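Local coordinates for protein monovalent Na+/H+ antiporter subunit A (Dietzia sp. DQ12-45-1b, PDB 7D3U) that probably exchanges sodium ions for protons across the cell membrane as one subunit of the multi-subunit Mrp antiporter complex, at residues Val63-Leu69 with Leu120-Val126; Ala73-Thr77 with Leu116-Leu120; Leu183-Val188 with Arg252-Ala256; Met315-Ile319 with Val480-Ala484. The contacts are given in a common frame with arbitrary orientation. Residues are numbered along the deposited sequence.

Interaction 1. Residues Val63-Leu69 with Leu120-Val126. With LMT (dodecyl-beta-D-maltoside), chain C.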
loop_
_atom_site.group_PDB
_atom_site.type_symbol
_atom_site.label_atom_id
_atom_site.label_comp_id
_atom_site.label_asym_id
_atom_site.label_seq_id
_atom_site.Cartn_x
_atom_site.Cartn_y
_atom_site.Cartn_z
ATOM N N VAL B 63 7.815 32.965 -6.003
ATOM C CA VAL B 63 7.125 33.574 -4.874
ATOM C C VAL B 63 8.156 34.199 -3.950
ATOM O O VAL B 63 9.150 33.558 -3.591
ATOM C CB VAL B 63 6.275 32.538 -4.121
ATOM C CG1 VAL B 63 5.703 33.143 -2.855
ATOM C CG2 VAL B 63 5.173 32.016 -5.016
ATOM N N GLU B 64 7.921 35.447 -3.564
ATOM C CA GLU B 64 8.780 36.151 -2.627
ATOM C C GLU B 64 7.912 36.853 -1.595
ATOM O O GLU B 64 6.820 37.331 -1.914
ATOM C CB GLU B 64 9.678 37.166 -3.344
ATOM C CG GLU B 64 8.921 38.190 -4.171
ATOM C CD GLU B 64 9.818 38.940 -5.135
ATOM O OE1 GLU B 64 9.606 38.821 -6.360
ATOM O OE2 GLU B 64 10.734 39.648 -4.669
ATOM N N LEU B 65 8.394 36.906 -0.357
ATOM C CA LEU B 65 7.649 37.595 0.686
ATOM C C LEU B 65 7.737 39.090 0.423
ATOM O O LEU B 65 8.677 39.756 0.866
ATOM C CB LEU B 65 8.195 37.237 2.070
ATOM C CG LEU B 65 7.631 37.977 3.282
ATOM C CD1 LEU B 65 6.148 37.724 3.406
ATOM C CD2 LEU B 65 8.343 37.555 4.552
ATOM N N ARG B 66 6.761 39.620 -0.309
ATOM C CA ARG B 66 6.788 40.990 -0.808
ATOM C C ARG B 66 5.620 41.749 -0.197
ATOM O O ARG B 66 4.467 41.537 -0.586
ATOM C CB ARG B 66 6.722 41.008 -2.333
ATOM C CG ARG B 66 6.620 42.388 -2.951
ATOM C CD ARG B 66 6.697 42.290 -4.462
ATOM N NE ARG B 66 6.132 43.460 -5.125
ATOM C CZ ARG B 66 6.852 44.387 -5.743
ATOM N NH1 ARG B 66 8.174 44.285 -5.782
ATOM N NH2 ARG B 66 6.253 45.419 -6.320
ATOM N N LEU B 67 5.917 42.624 0.755
ATOM C CA LEU B 67 4.902 43.418 1.429
ATOM C C LEU B 67 4.855 44.815 0.830
ATOM O O LEU B 67 5.896 45.428 0.576
ATOM C CB LEU B 67 5.188 43.509 2.928
ATOM C CG LEU B 67 5.676 42.240 3.622
ATOM C CD1 LEU B 67 5.863 42.509 5.098
ATOM C CD2 LEU B 67 4.713 41.088 3.412
ATOM N N SER B 68 3.644 45.313 0.606
ATOM C CA SER B 68 3.432 46.657 0.098
ATOM C C SER B 68 2.445 47.380 0.998
ATOM O O SER B 68 1.560 46.764 1.595
ATOM C CB SER B 68 2.911 46.647 -1.341
ATOM O OG SER B 68 2.212 47.841 -1.635
ATOM N N LEU B 69 2.600 48.697 1.085
ATOM C CA LEU B 69 1.806 49.526 1.984
ATOM C C LEU B 69 1.127 50.645 1.204
ATOM O O LEU B 69 1.169 51.816 1.578
ATOM C CB LEU B 69 2.680 50.075 3.109
ATOM C CG LEU B 69 2.057 51.031 4.130
ATOM C CD1 LEU B 69 0.962 50.333 4.901
ATOM C CD2 LEU B 69 3.109 51.560 5.085
ATOM N N LEU B 120 -1.012 43.765 4.162
ATOM C CA LEU B 120 0.326 44.105 3.678
ATOM C C LEU B 120 0.865 43.031 2.746
ATOM O O LEU B 120 1.953 42.504 2.957
ATOM C CB LEU B 120 1.269 44.319 4.853
ATOM C CG LEU B 120 1.023 45.555 5.706
ATOM C CD1 LEU B 120 2.120 45.698 6.734
ATOM C CD2 LEU B 120 0.961 46.774 4.817
ATOM N N ALA B 121 0.121 42.686 1.701
ATOM C CA ALA B 121 0.502 41.608 0.801
ATOM C C ALA B 121 0.549 42.134 -0.623
ATOM O O ALA B 121 -0.489 42.484 -1.194
ATOM C CB ALA B 121 -0.471 40.434 0.907
ATOM N N ASP B 122 1.752 42.188 -1.193
ATOM C CA ASP B 122 1.917 42.516 -2.600
ATOM C C ASP B 122 2.100 41.285 -3.471
ATOM O O ASP B 122 1.973 41.386 -4.695
ATOM C CB ASP B 122 3.114 43.449 -2.797
ATOM C CG ASP B 122 3.003 44.273 -4.059
ATOM O OD1 ASP B 122 1.878 44.406 -4.583
ATOM O OD2 ASP B 122 4.038 44.789 -4.528
ATOM N N ASP B 123 2.410 40.142 -2.873
ATOM C CA ASP B 123 2.429 38.874 -3.582
ATOM C C ASP B 123 1.108 38.157 -3.355
ATOM O O ASP B 123 0.569 38.162 -2.246
ATOM C CB ASP B 123 3.593 38.006 -3.106
ATOM C CG ASP B 123 3.710 36.717 -3.883
ATOM O OD1 ASP B 123 2.897 36.507 -4.805
ATOM O OD2 ASP B 123 4.616 35.915 -3.576
ATOM N N VAL B 124 0.578 37.548 -4.416
ATOM C CA VAL B 124 -0.721 36.899 -4.294
ATOM C C VAL B 124 -0.611 35.622 -3.467
ATOM O O VAL B 124 -1.554 35.249 -2.753
ATOM C CB VAL B 124 -1.315 36.641 -5.691
ATOM C CG1 VAL B 124 -0.535 35.564 -6.426
ATOM C CG2 VAL B 124 -2.785 36.284 -5.586
ATOM N N VAL B 125 0.542 34.953 -3.513
ATOM C CA VAL B 125 0.702 33.715 -2.761
ATOM C C VAL B 125 0.793 34.001 -1.269
ATOM O O VAL B 125 0.177 33.306 -0.454
ATOM C CB VAL B 125 1.926 32.936 -3.271
ATOM C CG1 VAL B 125 2.340 31.879 -2.263
ATOM C CG2 VAL B 125 1.609 32.301 -4.612
ATOM N N VAL B 126 1.539 35.038 -0.881
ATOM C CA VAL B 126 1.576 35.396 0.533
ATOM C C VAL B 126 0.229 35.953 0.973
ATOM O O VAL B 126 -0.149 35.833 2.146
ATOM C CB VAL B 126 2.725 36.380 0.822
ATOM C CG1 VAL B 126 2.392 37.770 0.324
ATOM C CG2 VAL B 126 3.022 36.410 2.303
HETATM C C1B LMT C . 17.079 29.975 2.995
HETATM C C2B LMT C . 17.874 29.269 1.869
HETATM C C3B LMT C . 17.421 27.804 1.649
HETATM C C4B LMT C . 16.553 27.241 2.807
HETATM C C5B LMT C . 17.011 27.842 4.154
HETATM C C6B LMT C . 18.307 27.179 4.623
HETATM O O1B LMT C . 15.770 30.256 2.562
HETATM O O2B LMT C . 17.704 29.995 0.720
HETATM O O3B LMT C . 18.487 26.991 1.351
HETATM O "O4'" LMT C . 15.215 27.509 2.603
HETATM O O5B LMT C . 17.110 29.261 4.207
HETATM O O6B LMT C . 18.158 26.700 5.900
HETATM C "C1'" LMT C . 14.704 34.012 4.108
HETATM C "C2'" LMT C . 15.198 32.933 5.103
HETATM C "C3'" LMT C . 15.093 31.495 4.518
HETATM C "C4'" LMT C . 15.123 31.457 2.977
HETATM C "C5'" LMT C . 15.930 32.696 2.509
HETATM C "C6'" LMT C . 16.269 32.714 1.041
HETATM O "O1'" LMT C . 13.348 33.927 3.959
HETATM O "O2'" LMT C . 16.505 33.202 5.460
HETATM O "O3'" LMT C . 13.958 30.882 4.964
HETATM O "O5'" LMT C . 15.266 33.905 2.796
HETATM O "O6'" LMT C . 15.636 31.629 0.492
HETATM C C1 LMT C . 12.608 34.503 5.007
HETATM C C2 LMT C . 11.379 33.656 5.119
HETATM C C3 LMT C . 10.094 34.310 4.742
HETATM C C4 LMT C . 9.065 33.912 5.765
HETATM C C5 LMT C . 8.287 32.740 5.280
HETATM C C6 LMT C . 6.900 32.723 5.827
HETATM C C7 LMT C . 6.176 33.969 5.417
HETATM C C8 LMT C . 4.739 33.823 5.767
HETATM C C9 LMT C . 3.976 35.104 5.770
HETATM C C10 LMT C . 2.678 34.839 6.474
HETATM C C11 LMT C . 1.989 36.109 6.846
HETATM C C12 LMT C . 1.714 36.950 5.650
#
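Strand 63-68, with L69 just beyond it, lies across the turn that joins helix 102-119 to helix 124-142. The L120 side chain is the turn's largest bump, fitting among L67, S68 and L69: L120 CD2 is 3.6 Å from L69 CD1 and 3.3 Å from S68 O, while L67 CD2 rests 3.1 Å from L120 O. D122 and D123 project at the strand, D122 CB against S68 CB at 3.5 Å and D123 OD2 3.1 Å from V63 CG1. R66 O receives D122 N at 2.9 Å, and R66 NE makes a salt bridge with D122 OD2 at 2.6 Å; D122 OD1 is hydrogen-bonded to S184 OG. D123 N-caps helix 124-142, its OD1 taking V125 N at 3.1 Å. V63 CG2 meets V125 CG2, L65 CD1 meets V126 CG2, and the detergent's LMT C12 meets V126 CG2, each at 3.6 Å. Here one strand of the antiparallel hairpin 52-56/63-68 lies over a capped interhelical turn of the antiporter-like transmembrane bundle.

Interaction 2. Residues Ala73-Thr77 with Leu116-Leu120. With LMT (dodecyl-beta-D-maltoside), chain C.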
loop_
_atom_site.group_PDB
_atom_site.type_symbol
_atom_site.label_atom_id
_atom_site.label_comp_id
_atom_site.label_asym_id
_atom_site.label_seq_id
_atom_site.Cartn_x
_atom_site.Cartn_y
_atom_site.Cartn_z
ATOM N N ALA B 73 -3.868 49.706 1.987
ATOM C CA ALA B 73 -3.265 49.019 3.118
ATOM C C ALA B 73 -2.965 49.983 4.256
ATOM O O ALA B 73 -3.140 49.629 5.421
ATOM C CB ALA B 73 -1.994 48.294 2.681
ATOM N N ARG B 74 -2.537 51.208 3.951
ATOM C CA ARG B 74 -2.242 52.144 5.033
ATOM C C ARG B 74 -3.480 52.444 5.866
ATOM O O ARG B 74 -3.361 52.817 7.038
ATOM C CB ARG B 74 -1.653 53.440 4.483
ATOM C CG ARG B 74 -0.866 54.214 5.520
ATOM C CD ARG B 74 -0.518 55.610 5.053
ATOM N NE ARG B 74 0.581 56.167 5.833
ATOM C CZ ARG B 74 0.934 57.446 5.823
ATOM N NH1 ARG B 74 1.949 57.861 6.567
ATOM N NH2 ARG B 74 0.272 58.313 5.069
ATOM N N VAL B 75 -4.669 52.287 5.285
ATOM C CA VAL B 75 -5.896 52.463 6.053
ATOM C C VAL B 75 -6.298 51.160 6.738
ATOM O O VAL B 75 -6.752 51.165 7.889
ATOM C CB VAL B 75 -7.015 52.999 5.142
ATOM C CG1 VAL B 75 -8.354 52.943 5.849
ATOM C CG2 VAL B 75 -6.704 54.417 4.711
ATOM N N PHE B 76 -6.121 50.024 6.060
ATOM C CA PHE B 76 -6.615 48.772 6.624
ATOM C C PHE B 76 -5.727 48.227 7.740
ATOM O O PHE B 76 -6.251 47.667 8.709
ATOM C CB PHE B 76 -6.795 47.731 5.523
ATOM C CG PHE B 76 -8.203 47.644 5.013
ATOM C CD1 PHE B 76 -8.712 48.625 4.183
ATOM C CD2 PHE B 76 -9.025 46.596 5.379
ATOM C CE1 PHE B 76 -10.007 48.555 3.718
ATOM C CE2 PHE B 76 -10.321 46.521 4.917
ATOM C CZ PHE B 76 -10.812 47.502 4.085
ATOM N N THR B 77 -4.404 48.375 7.647
ATOM C CA THR B 77 -3.558 48.024 8.786
ATOM C C THR B 77 -3.927 48.845 10.009
ATOM O O THR B 77 -3.930 48.330 11.131
ATOM C CB THR B 77 -2.075 48.220 8.469
ATOM O OG1 THR B 77 -1.733 49.607 8.585
ATOM C CG2 THR B 77 -1.714 47.692 7.101
ATOM N N LEU B 116 -2.538 41.680 9.442
ATOM C CA LEU B 116 -1.506 42.588 8.958
ATOM C C LEU B 116 -0.797 42.007 7.745
ATOM O O LEU B 116 -0.553 42.713 6.763
ATOM C CB LEU B 116 -0.505 42.878 10.076
ATOM C CG LEU B 116 0.408 44.078 9.863
ATOM C CD1 LEU B 116 -0.425 45.293 9.568
ATOM C CD2 LEU B 116 1.267 44.317 11.085
ATOM N N GLY B 117 -0.466 40.717 7.794
ATOM C CA GLY B 117 0.134 40.074 6.639
ATOM C C GLY B 117 -0.781 40.046 5.434
ATOM O O GLY B 117 -0.313 40.111 4.295
ATOM N N LEU B 118 -2.091 39.948 5.662
ATOM C CA LEU B 118 -3.028 39.916 4.545
ATOM C C LEU B 118 -3.157 41.283 3.888
ATOM O O LEU B 118 -3.130 41.389 2.658
ATOM C CB LEU B 118 -4.389 39.414 5.019
ATOM C CG LEU B 118 -5.541 39.488 4.021
ATOM C CD1 LEU B 118 -5.174 38.801 2.725
ATOM C CD2 LEU B 118 -6.767 38.851 4.619
ATOM N N VAL B 119 -3.299 42.343 4.686
ATOM C CA VAL B 119 -3.452 43.668 4.094
ATOM C C VAL B 119 -2.122 44.183 3.565
ATOM O O VAL B 119 -2.089 44.970 2.612
ATOM C CB VAL B 119 -4.076 44.643 5.107
ATOM C CG1 VAL B 119 -5.518 44.265 5.380
ATOM C CG2 VAL B 119 -3.284 44.649 6.389
ATOM N N LEU B 120 -1.012 43.765 4.162
ATOM C CA LEU B 120 0.326 44.105 3.678
ATOM C C LEU B 120 0.865 43.031 2.746
ATOM O O LEU B 120 1.953 42.504 2.957
ATOM C CB LEU B 120 1.269 44.319 4.853
ATOM C CG LEU B 120 1.023 45.555 5.706
ATOM C CD1 LEU B 120 2.120 45.698 6.734
ATOM C CD2 LEU B 120 0.961 46.774 4.817
HETATM C C1B LMT C . 17.079 29.975 2.995
HETATM C C2B LMT C . 17.874 29.269 1.869
HETATM C C3B LMT C . 17.421 27.804 1.649
HETATM C C4B LMT C . 16.553 27.241 2.807
HETATM C C5B LMT C . 17.011 27.842 4.154
HETATM C C6B LMT C . 18.307 27.179 4.623
HETATM O O1B LMT C . 15.770 30.256 2.562
HETATM O O2B LMT C . 17.704 29.995 0.720
HETATM O O3B LMT C . 18.487 26.991 1.351
HETATM O "O4'" LMT C . 15.215 27.509 2.603
HETATM O O5B LMT C . 17.110 29.261 4.207
HETATM O O6B LMT C . 18.158 26.700 5.900
HETATM C "C1'" LMT C . 14.704 34.012 4.108
HETATM C "C2'" LMT C . 15.198 32.933 5.103
HETATM C "C3'" LMT C . 15.093 31.495 4.518
HETATM C "C4'" LMT C . 15.123 31.457 2.977
HETATM C "C5'" LMT C . 15.930 32.696 2.509
HETATM C "C6'" LMT C . 16.269 32.714 1.041
HETATM O "O1'" LMT C . 13.348 33.927 3.959
HETATM O "O2'" LMT C . 16.505 33.202 5.460
HETATM O "O3'" LMT C . 13.958 30.882 4.964
HETATM O "O5'" LMT C . 15.266 33.905 2.796
HETATM O "O6'" LMT C . 15.636 31.629 0.492
HETATM C C1 LMT C . 12.608 34.503 5.007
HETATM C C2 LMT C . 11.379 33.656 5.119
HETATM C C3 LMT C . 10.094 34.310 4.742
HETATM C C4 LMT C . 9.065 33.912 5.765
HETATM C C5 LMT C . 8.287 32.740 5.280
HETATM C C6 LMT C . 6.900 32.723 5.827
HETATM C C7 LMT C . 6.176 33.969 5.417
HETATM C C8 LMT C . 4.739 33.823 5.767
HETATM C C9 LMT C . 3.976 35.104 5.770
HETATM C C10 LMT C . 2.678 34.839 6.474
HETATM C C11 LMT C . 1.989 36.109 6.846
HETATM C C12 LMT C . 1.714 36.950 5.650
#
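Two successive helices, 71-94 and 102-119, both predicted to be transmembrane, pack here at the start of the first and the end of the second, in the N-terminal part of the antiporter-like bundle. The backbones come close, with CA atoms of A73 and V119 5.4 Å apart and those of T77 and L116 5.8 Å apart, helped by the small A73 and T77 on helix 71-94. A73 CB sits 3.3 Å from V119 O. One turn further on, T77 CG2 lies 3.5 Å from V119 CG2 and 3.6 Å from L120 CD2, while T77 CB meets L116 CD1 at 3.5 Å. F76 CB touches V119 CG1 at 3.7 Å, but its ring leads off toward Y248 of helix 243-252. No hydrogen bond crosses the interface, which rests on van der Waals contacts, mostly between aliphatic groups. The far side of helix 102-119 meets detergent: G117 CA is 3.6 Å from LMT C12, and a CB on that glycine would collide with the chain end. L120 carries the contact into the turn that follows. This is a helical hairpin of a polytopic membrane protein, closely packed through A73, T77 and V119.

Interaction 3. Residues Leu183-Val188 with Arg252-Ala256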
loop_
_atom_site.group_PDB
_atom_site.type_symbol
_atom_site.label_atom_id
_atom_site.label_comp_id
_atom_site.label_asym_id
_atom_site.label_seq_id
_atom_site.Cartn_x
_atom_site.Cartn_y
_atom_site.Cartn_z
ATOM N N LEU B 183 0.917 41.324 -6.847
ATOM C CA LEU B 183 -0.427 41.886 -6.920
ATOM C C LEU B 183 -0.424 43.243 -7.611
ATOM O O LEU B 183 -1.381 43.592 -8.309
ATOM C CB LEU B 183 -1.031 41.996 -5.522
ATOM C CG LEU B 183 -2.512 41.643 -5.408
ATOM C CD1 LEU B 183 -2.837 40.447 -6.277
ATOM C CD2 LEU B 183 -2.876 41.367 -3.964
ATOM N N SER B 184 0.645 44.021 -7.436
ATOM C CA SER B 184 0.724 45.319 -8.092
ATOM C C SER B 184 0.961 45.196 -9.591
ATOM O O SER B 184 0.703 46.155 -10.325
ATOM C CB SER B 184 1.827 46.167 -7.462
ATOM O OG SER B 184 1.716 46.179 -6.049
ATOM N N GLU B 185 1.446 44.047 -10.059
ATOM C CA GLU B 185 1.708 43.836 -11.475
ATOM C C GLU B 185 0.664 42.961 -12.152
ATOM O O GLU B 185 0.637 42.901 -13.386
ATOM C CB GLU B 185 3.096 43.213 -11.669
ATOM C CG GLU B 185 4.227 44.044 -11.089
ATOM C CD GLU B 185 5.565 43.332 -11.140
ATOM O OE1 GLU B 185 5.627 42.217 -11.700
ATOM O OE2 GLU B 185 6.555 43.890 -10.622
ATOM N N ILE B 186 -0.183 42.283 -11.386
ATOM C CA ILE B 186 -1.253 41.474 -11.962
ATOM C C ILE B 186 -2.497 42.310 -12.228
ATOM O O ILE B 186 -3.170 42.126 -13.244
ATOM C CB ILE B 186 -1.560 40.282 -11.034
ATOM C CG1 ILE B 186 -0.446 39.240 -11.116
ATOM C CG2 ILE B 186 -2.887 39.648 -11.388
ATOM C CD1 ILE B 186 -0.625 38.089 -10.156
ATOM N N LEU B 187 -2.813 43.248 -11.334
ATOM C CA LEU B 187 -4.025 44.042 -11.499
ATOM C C LEU B 187 -3.911 45.022 -12.659
ATOM O O LEU B 187 -4.926 45.381 -13.265
ATOM C CB LEU B 187 -4.339 44.787 -10.205
ATOM C CG LEU B 187 -4.515 43.894 -8.978
ATOM C CD1 LEU B 187 -4.733 44.728 -7.732
ATOM C CD2 LEU B 187 -5.666 42.940 -9.197
ATOM N N VAL B 188 -2.699 45.460 -12.987
ATOM C CA VAL B 188 -2.509 46.414 -14.074
ATOM C C VAL B 188 -2.095 45.668 -15.336
ATOM O O VAL B 188 -1.678 46.282 -16.325
ATOM C CB VAL B 188 -1.473 47.488 -13.697
ATOM C CG1 VAL B 188 -1.841 48.126 -12.370
ATOM C CG2 VAL B 188 -0.084 46.882 -13.630
ATOM N N ARG B 252 -9.111 45.451 -3.077
ATOM C CA ARG B 252 -7.823 45.363 -3.752
ATOM C C ARG B 252 -7.997 44.960 -5.207
ATOM O O ARG B 252 -7.465 45.614 -6.111
ATOM C CB ARG B 252 -6.919 44.369 -3.027
ATOM C CG ARG B 252 -5.569 44.167 -3.683
ATOM C CD ARG B 252 -4.849 45.488 -3.875
ATOM N NE ARG B 252 -4.287 45.985 -2.624
ATOM C CZ ARG B 252 -3.013 45.851 -2.275
ATOM N NH1 ARG B 252 -2.165 45.235 -3.086
ATOM N NH2 ARG B 252 -2.585 46.332 -1.118
ATOM N N PHE B 253 -8.742 43.887 -5.454
ATOM C CA PHE B 253 -8.936 43.386 -6.806
ATOM C C PHE B 253 -9.918 44.218 -7.614
ATOM O O PHE B 253 -10.176 43.885 -8.775
ATOM C CB PHE B 253 -9.406 41.932 -6.764
ATOM C CG PHE B 253 -8.290 40.947 -6.635
ATOM C CD1 PHE B 253 -7.614 40.502 -7.753
ATOM C CD2 PHE B 253 -7.908 40.470 -5.395
ATOM C CE1 PHE B 253 -6.583 39.598 -7.638
ATOM C CE2 PHE B 253 -6.878 39.566 -5.275
ATOM C CZ PHE B 253 -6.215 39.128 -6.397
ATOM N N SER B 254 -10.467 45.285 -7.045
ATOM C CA SER B 254 -11.385 46.132 -7.791
ATOM C C SER B 254 -10.675 47.047 -8.776
ATOM O O SER B 254 -11.348 47.737 -9.547
ATOM C CB SER B 254 -12.232 46.964 -6.829
ATOM O OG SER B 254 -13.096 47.824 -7.545
ATOM N N GLU B 255 -9.342 47.075 -8.777
ATOM C CA GLU B 255 -8.624 47.865 -9.769
ATOM C C GLU B 255 -8.711 47.243 -11.152
ATOM O O GLU B 255 -8.764 47.966 -12.153
ATOM C CB GLU B 255 -7.159 48.022 -9.361
ATOM C CG GLU B 255 -6.311 48.772 -10.372
ATOM C CD GLU B 255 -5.007 49.267 -9.786
ATOM O OE1 GLU B 255 -4.567 48.710 -8.757
ATOM O OE2 GLU B 255 -4.420 50.213 -10.351
ATOM N N ALA B 256 -8.739 45.915 -11.228
ATOM C CA ALA B 256 -8.813 45.201 -12.493
ATOM C C ALA B 256 -10.228 44.763 -12.836
ATOM O O ALA B 256 -10.724 45.055 -13.927
ATOM C CB ALA B 256 -7.887 43.982 -12.456
#
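Two short pieces of backbone come together where L187 and A256 stand 5.0 Å apart, CA to CA. L183-V188 starts as the short helix 183-186, whereas R252-A256 leaves the end of helix 243-252 and keeps helical backbone angles over S254-A256 without the regular hydrogen bonds. The CA-to-CB bond of L187 points at the opposite segment, and L187 O lies 3.4 Å from A256 CB. Between the two segments there are no hydrogen bonds; the contact is van der Waals, between side chains and against backbone carbonyls. L187 is its centre, with 122 Å² covered: L187 CD1 is 3.3 Å from R252 O, and L187 CD2 is 3.4 Å from F253 CD1 and 4.1 Å from A256 CB. The contact joins two connections between transmembrane helices of the antiporter-like bundle, the one following helix 166-178 and the one leading from helix 243-252 to helix 261-284. One turn before L187, L183 adds a second apolar point, with CD1 3.6 Å from F253 CZ and CD2 3.9 Å from R252 CG, and the F253 ring thus receives a methyl from each leucine. R252 lends its aliphatic part to this packing and sends its guanidinium to D70, with which it forms a salt bridge. At the more exposed margin V188 CG1 lies 3.9 Å from E255 OE2, and L187 CD1 is 4.1 Å from E255 OE1.

Interaction 4. Residues Met315-Ile319 with Val480-Ala484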
loop_
_atom_site.group_PDB
_atom_site.type_symbol
_atom_site.label_atom_id
_atom_site.label_comp_id
_atom_site.label_asym_id
_atom_site.label_seq_id
_atom_site.Cartn_x
_atom_site.Cartn_y
_atom_site.Cartn_z
ATOM N N MET B 315 -15.756 53.495 -4.071
ATOM C CA MET B 315 -14.712 52.995 -3.185
ATOM C C MET B 315 -14.518 53.903 -1.980
ATOM O O MET B 315 -14.197 53.421 -0.889
ATOM C CB MET B 315 -13.404 52.835 -3.952
ATOM C CG MET B 315 -13.491 51.824 -5.069
ATOM S SD MET B 315 -14.326 50.321 -4.546
ATOM C CE MET B 315 -14.958 49.740 -6.113
ATOM N N VAL B 316 -14.714 55.211 -2.152
ATOM C CA VAL B 316 -14.655 56.126 -1.015
ATOM C C VAL B 316 -15.726 55.766 0.003
ATOM O O VAL B 316 -15.464 55.687 1.211
ATOM C CB VAL B 316 -14.800 57.581 -1.490
ATOM C CG1 VAL B 316 -14.731 58.522 -0.310
ATOM C CG2 VAL B 316 -13.726 57.915 -2.504
ATOM N N ALA B 317 -16.953 55.542 -0.472
ATOM C CA ALA B 317 -18.032 55.149 0.424
ATOM C C ALA B 317 -17.736 53.810 1.081
ATOM O O ALA B 317 -17.979 53.632 2.278
ATOM C CB ALA B 317 -19.354 55.093 -0.339
ATOM N N ALA B 318 -17.195 52.860 0.317
ATOM C CA ALA B 318 -16.877 51.554 0.881
ATOM C C ALA B 318 -15.843 51.666 1.992
ATOM O O ALA B 318 -15.993 51.049 3.051
ATOM C CB ALA B 318 -16.380 50.617 -0.215
ATOM N N ILE B 319 -14.797 52.463 1.783
ATOM C CA ILE B 319 -13.748 52.569 2.794
ATOM C C ILE B 319 -14.257 53.311 4.023
ATOM O O ILE B 319 -13.998 52.901 5.164
ATOM C CB ILE B 319 -12.500 53.241 2.199
ATOM C CG1 ILE B 319 -11.921 52.369 1.090
ATOM C CG2 ILE B 319 -11.459 53.474 3.275
ATOM C CD1 ILE B 319 -10.808 53.025 0.331
ATOM N N VAL B 480 -8.695 58.455 3.108
ATOM C CA VAL B 480 -9.708 57.638 2.446
ATOM C C VAL B 480 -9.620 57.791 0.931
ATOM O O VAL B 480 -9.667 56.803 0.190
ATOM C CB VAL B 480 -11.108 57.988 2.975
ATOM C CG1 VAL B 480 -12.171 57.485 2.025
ATOM C CG2 VAL B 480 -11.308 57.391 4.355
ATOM N N ALA B 481 -9.495 59.028 0.445
ATOM C CA ALA B 481 -9.370 59.253 -0.989
ATOM C C ALA B 481 -8.083 58.650 -1.533
ATOM O O ALA B 481 -8.066 58.120 -2.650
ATOM C CB ALA B 481 -9.433 60.748 -1.291
ATOM N N ALA B 482 -6.990 58.719 -0.767
ATOM C CA ALA B 482 -5.758 58.090 -1.224
ATOM C C ALA B 482 -5.876 56.573 -1.216
ATOM O O ALA B 482 -5.236 55.899 -2.032
ATOM C CB ALA B 482 -4.583 58.539 -0.359
ATOM N N ALA B 483 -6.691 56.022 -0.320
ATOM C CA ALA B 483 -6.942 54.590 -0.294
ATOM C C ALA B 483 -7.981 54.153 -1.315
ATOM O O ALA B 483 -8.129 52.950 -1.547
ATOM C CB ALA B 483 -7.392 54.168 1.105
ATOM N N ALA B 484 -8.703 55.094 -1.920
ATOM C CA ALA B 484 -9.675 54.766 -2.952
ATOM C C ALA B 484 -9.078 54.861 -4.349
ATOM O O ALA B 484 -9.396 54.039 -5.214
ATOM C CB ALA B 484 -10.894 55.682 -2.843
#
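Helix 312-341, a predicted transmembrane helix of the antiporter-like bundle, meets the short helix 477-484 here in a steep helix-helix crossing: the axes of the two segments approach to 8.8 Å and their directions differ by 121°. M315 comes first, placing its CB 4.0 Å from A484 CB. These two residues also have the closest CA atoms of the pair, 5.3 Å apart, and the absence of anything beyond CB on A484 lets the backbones draw together. The rest of the methionine leads away from the short helix, toward S254 and L251. V316 then spreads its two methyls over separate partners, CG1 on V480 CG1 and CG2 on A484 CB, both at 3.6 Å. A317 and A318 turn to the other side of their helix, where they pack on T306 and I307 of helix 288-308. One turn after M315, I319 points back at the short helix and gives up the largest area of the five residues to it. V75 of helix 71-94 packs on both I319 and A483, so a third helix closes the corner. I319 CG2 lies 4.1 Å from V480 CG2, and I319 CD1 reaches 3.7 Å from A483 CB and 3.3 Å from A483 O.

How the interactions relate
From the N terminus, the chain runs through strand 63-68 into helix 71-94, turns back through helix 102-119, and closes interaction 2 and then interaction 1, so the smaller loop of interaction 2 sits within that of interaction 1; both share L120. Interaction 1 ties the hairpin 52-56/63-68 to the interhelical turn. Interaction 3 follows in series, joining two interhelical connections, after helix 166-178 and after helix 243-252. Interaction 4 opens last, bridging 160 residues to bring helix 477-484 onto helix 312-341. No two loops cross, yet several contacts adjoin in space: 1 touches 3 through D122 and S184, 2 touches 4 through V75, and 3 touches 4 through S254 and M315, while 1 and 4 stay apart.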